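Local coordinates for methyl-coenzyme M reductase subunit beta (Methanosarcina barkeri, PDB 1E6Y), which catalyses, as part of the methyl-coenzyme M reductase complex with coenzyme F430, the methane-releasing reaction of methyl-coenzyme M with coenzyme B, at residues Thr3-Asp8 and Leu14-Asp19. Sequence-based numbering, arbitrary orientation.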
ATOM      1  N   THR E   3     -14.032  -2.640 -43.012  1.00 12.79           N
ATOM      2  CA  THR E   3     -12.729  -3.021 -43.531  1.00 12.51           C
ATOM      3  C   THR E   3     -11.854  -1.793 -43.739  1.00 12.41           C
ATOM      4  O   THR E   3     -12.352  -0.680 -43.915  1.00 12.72           O
ATOM      5  CB  THR E   3     -12.850  -3.763 -44.870  1.00 13.21           C
ATOM      6  OG1 THR E   3     -13.578  -2.953 -45.799  1.00 13.87           O
ATOM      7  CG2 THR E   3     -13.566  -5.089 -44.683  1.00 13.38           C
ATOM      8  N   VAL E   4     -10.546  -2.006 -43.697  1.00 12.08           N
ATOM      9  CA  VAL E   4      -9.573  -0.958 -43.965  1.00 12.39           C
ATOM     10  C   VAL E   4      -8.460  -1.547 -44.823  1.00 11.99           C
ATOM     11  O   VAL E   4      -8.323  -2.769 -44.917  1.00 12.69           O
ATOM     12  CB  VAL E   4      -8.950  -0.419 -42.653  1.00 12.11           C
ATOM     13  CG1 VAL E   4     -10.014   0.254 -41.795  1.00 12.47           C
ATOM     14  CG2 VAL E   4      -8.286  -1.557 -41.877  1.00 12.41           C
ATOM     15  N   ASP E   5      -7.685  -0.679 -45.468  1.00 12.13           N
ATOM     16  CA  ASP E   5      -6.430  -1.092 -46.082  1.00 12.21           C
ATOM     17  C   ASP E   5      -5.298  -0.717 -45.134  1.00 12.61           C
ATOM     18  O   ASP E   5      -5.262   0.399 -44.621  1.00 12.54           O
ATOM     19  CB  ASP E   5      -6.227  -0.384 -47.425  1.00 12.96           C
ATOM     20  CG  ASP E   5      -7.306  -0.726 -48.445  1.00 13.91           C
ATOM     21  OD1 ASP E   5      -8.024  -1.735 -48.278  1.00 13.42           O
ATOM     22  OD2 ASP E   5      -7.418   0.014 -49.441  1.00 15.59           O
ATOM     23  N   ILE E   6      -4.404  -1.661 -44.865  1.00 12.19           N
ATOM     24  CA  ILE E   6      -3.281  -1.407 -43.963  1.00 12.30           C
ATOM     25  C   ILE E   6      -2.059  -0.935 -44.746  1.00 12.12           C
ATOM     26  O   ILE E   6      -1.646  -1.574 -45.715  1.00 11.01           O
ATOM     27  CB  ILE E   6      -2.909  -2.677 -43.148  1.00 12.62           C
ATOM     28  CG1 ILE E   6      -4.097  -3.120 -42.286  1.00 13.91           C
ATOM     29  CG2 ILE E   6      -1.683  -2.412 -42.283  1.00 13.42           C
ATOM     30  CD1 ILE E   6      -4.576  -2.074 -41.296  1.00 15.41           C
ATOM     31  N   TYR E   7      -1.530   0.221 -44.356  1.00 11.45           N
ATOM     32  CA  TYR E   7      -0.315   0.781 -44.949  1.00 11.89           C
ATOM     33  C   TYR E   7       0.798   0.810 -43.904  1.00 12.08           C
ATOM     34  O   TYR E   7       0.531   1.044 -42.721  1.00 11.70           O
ATOM     35  CB  TYR E   7      -0.573   2.209 -45.442  1.00 11.91           C
ATOM     36  CG  TYR E   7      -1.401   2.302 -46.704  1.00 12.32           C
ATOM     37  CD1 TYR E   7      -2.770   2.023 -46.688  1.00 12.44           C
ATOM     38  CD2 TYR E   7      -0.826   2.708 -47.909  1.00 12.63           C
ATOM     39  CE1 TYR E   7      -3.541   2.145 -47.836  1.00 12.98           C
ATOM     40  CE2 TYR E   7      -1.588   2.834 -49.062  1.00 12.88           C
ATOM     41  CZ  TYR E   7      -2.943   2.549 -49.018  1.00 13.56           C
ATOM     42  OH  TYR E   7      -3.695   2.645 -50.164  1.00 15.27           O
ATOM     43  N   ASP E   8       2.044   0.618 -44.336  1.00 12.52           N
ATOM     44  CA  ASP E   8       3.163   0.653 -43.398  1.00 13.23           C
ATOM     45  C   ASP E   8       3.593   2.069 -43.025  1.00 13.82           C
ATOM     46  O   ASP E   8       2.976   3.051 -43.442  1.00 13.65           O
ATOM     47  CB  ASP E   8       4.365  -0.166 -43.922  1.00 13.69           C
ATOM     48  CG  ASP E   8       5.000   0.412 -45.195  1.00 14.60           C
ATOM     49  OD1 ASP E   8       5.803  -0.311 -45.816  1.00 14.83           O
ATOM     50  OD2 ASP E   8       4.750   1.580 -45.558  1.00 14.90           O
ATOM     51  N   LEU E  14       0.154  -2.543 -47.591  1.00 14.00           N
ATOM     52  CA  LEU E  14       0.575  -3.873 -47.170  1.00 13.87           C
ATOM     53  C   LEU E  14      -0.502  -4.910 -47.457  1.00 13.86           C
ATOM     54  O   LEU E  14      -0.216  -5.982 -47.991  1.00 13.24           O
ATOM     55  CB  LEU E  14       0.908  -3.877 -45.676  1.00 14.08           C
ATOM     56  CG  LEU E  14       2.090  -3.013 -45.238  1.00 14.45           C
ATOM     57  CD1 LEU E  14       2.321  -3.194 -43.745  1.00 14.69           C
ATOM     58  CD2 LEU E  14       3.340  -3.391 -46.027  1.00 15.25           C
ATOM     59  N   GLU E  15      -1.738  -4.594 -47.082  1.00 13.58           N
ATOM     60  CA  GLU E  15      -2.857  -5.507 -47.275  1.00 13.30           C
ATOM     61  C   GLU E  15      -4.153  -4.721 -47.425  1.00 12.82           C
ATOM     62  O   GLU E  15      -4.399  -3.769 -46.688  1.00 12.07           O
ATOM     63  CB  GLU E  15      -2.968  -6.462 -46.084  1.00 13.96           C
ATOM     64  CG  GLU E  15      -3.894  -7.644 -46.327  1.00 14.96           C
ATOM     65  CD  GLU E  15      -4.153  -8.471 -45.075  1.00 16.20           C
ATOM     66  OE1 GLU E  15      -3.375  -8.370 -44.101  1.00 17.37           O
ATOM     67  OE2 GLU E  15      -5.143  -9.231 -45.069  1.00 16.16           O
ATOM     68  N   SER E  16      -4.988  -5.138 -48.370  1.00 12.46           N
ATOM     69  CA  SER E  16      -6.263  -4.474 -48.612  1.00 11.72           C
ATOM     70  C   SER E  16      -7.413  -5.243 -47.980  1.00 11.81           C
ATOM     71  O   SER E  16      -7.288  -6.432 -47.691  1.00 12.35           O
ATOM     72  CB  SER E  16      -6.510  -4.335 -50.112  1.00 11.84           C
ATOM     73  OG  SER E  16      -5.492  -3.562 -50.722  1.00 13.24           O
ATOM     74  N   ASN E  17      -8.530  -4.554 -47.773  1.00 11.66           N
ATOM     75  CA  ASN E  17      -9.777  -5.179 -47.343  1.00 11.61           C
ATOM     76  C   ASN E  17      -9.605  -6.024 -46.086  1.00 12.04           C
ATOM     77  O   ASN E  17     -10.020  -7.183 -46.036  1.00 11.81           O
ATOM     78  CB  ASN E  17     -10.356  -6.026 -48.482  1.00 12.17           C
ATOM     79  CG  ASN E  17     -10.616  -5.210 -49.730  1.00 12.48           C
ATOM     80  OD1 ASN E  17     -11.330  -4.214 -49.689  1.00 14.09           O
ATOM     81  ND2 ASN E  17      -9.982  -5.589 -50.833  1.00 12.77           N
ATOM     82  N   VAL E  18      -8.936  -5.441 -45.095  1.00 11.89           N
ATOM     83  CA  VAL E  18      -8.765  -6.070 -43.790  1.00 11.83           C
ATOM     84  C   VAL E  18      -9.942  -5.720 -42.884  1.00 12.02           C
ATOM     85  O   VAL E  18     -10.202  -4.544 -42.606  1.00 12.14           O
ATOM     86  CB  VAL E  18      -7.447  -5.607 -43.119  1.00 11.95           C
ATOM     87  CG1 VAL E  18      -7.280  -6.277 -41.763  1.00 12.12           C
ATOM     88  CG2 VAL E  18      -6.260  -5.931 -44.016  1.00 11.35           C
ATOM     89  N   ASP E  19     -10.681  -6.741 -42.461  1.00 11.68           N
ATOM     90  CA  ASP E  19     -11.773  -6.559 -41.515  1.00 11.63           C
ATOM     91  C   ASP E  19     -11.175  -6.161 -40.171  1.00 11.43           C
ATOM     92  O   ASP E  19     -10.262  -6.822 -39.678  1.00 12.03           O
ATOM     93  CB  ASP E  19     -12.560  -7.864 -41.371  1.00 11.82           C
ATOM     94  CG  ASP E  19     -13.907  -7.667 -40.703  1.00 12.78           C
ATOM     95  OD1 ASP E  19     -13.942  -7.241 -39.532  1.00 12.49           O
ATOM     96  OD2 ASP E  19     -14.934  -7.971 -41.339  1.00 13.62           O
TER
HETATM   97  O   HOH W   1     -13.559  -3.982 -48.371  1.00 27.70           O
HETATM   98  O   HOH W   2      -9.884  -1.841 -50.420  1.00 31.89           O
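The N-terminal beta hairpin of strands 3-7 and 13-19, in which Val4 pairs with Val18 and Ile6 with Glu15, illustrates how an antiparallel ladder absorbs extra residues. Val4 and Val18 form a hydrogen-bonded pair, Val4 N to Val18 O at 2.8 Å and Val18 N to Val4 O at 2.7 Å. At the other end Ile6 N reaches Glu15 O, and Ile6 O takes two donors, Leu14 N at 2.8 Å and, weakly, Glu15 N. Leu14 and Glu15 thus share one partner, a classic beta bulge; Asn17 and Val18, both facing Val4, form a G1 bulge, with Asn17 in the left-handed helical region. At this corner a carboxylate stands in for a backbone acceptor: Asp5 OD1 receives Asn17 N at 2.9 Å, nearly straight at 166°. With CG beside its own backbone N (chi1 -62°), Asp5 brings OD1 up against Ser16 CA; one water joins OD1 to Asn17 OD1, and a second links Asn17 OD1 to Thr3 OG1. Losing the carboxylate of Asp5, as with an alanine here, is likely to leave Asn17 N without its acceptor and the first water without one anchor. On the face bearing Val4, Ile6 and Val18, the side chains of Ile6 and Val18 cross at about a right angle, with Ile6 CG1 touching Val18 CG2 at 3.9 Å, and Ile6 also packs on Ile426 of helix 425-429. Near the turn, Leu14 CD1 lies against Asp8 CB at 3.7 Å, while Asp8 OD2 accepts Arg10 N and Lys12 N.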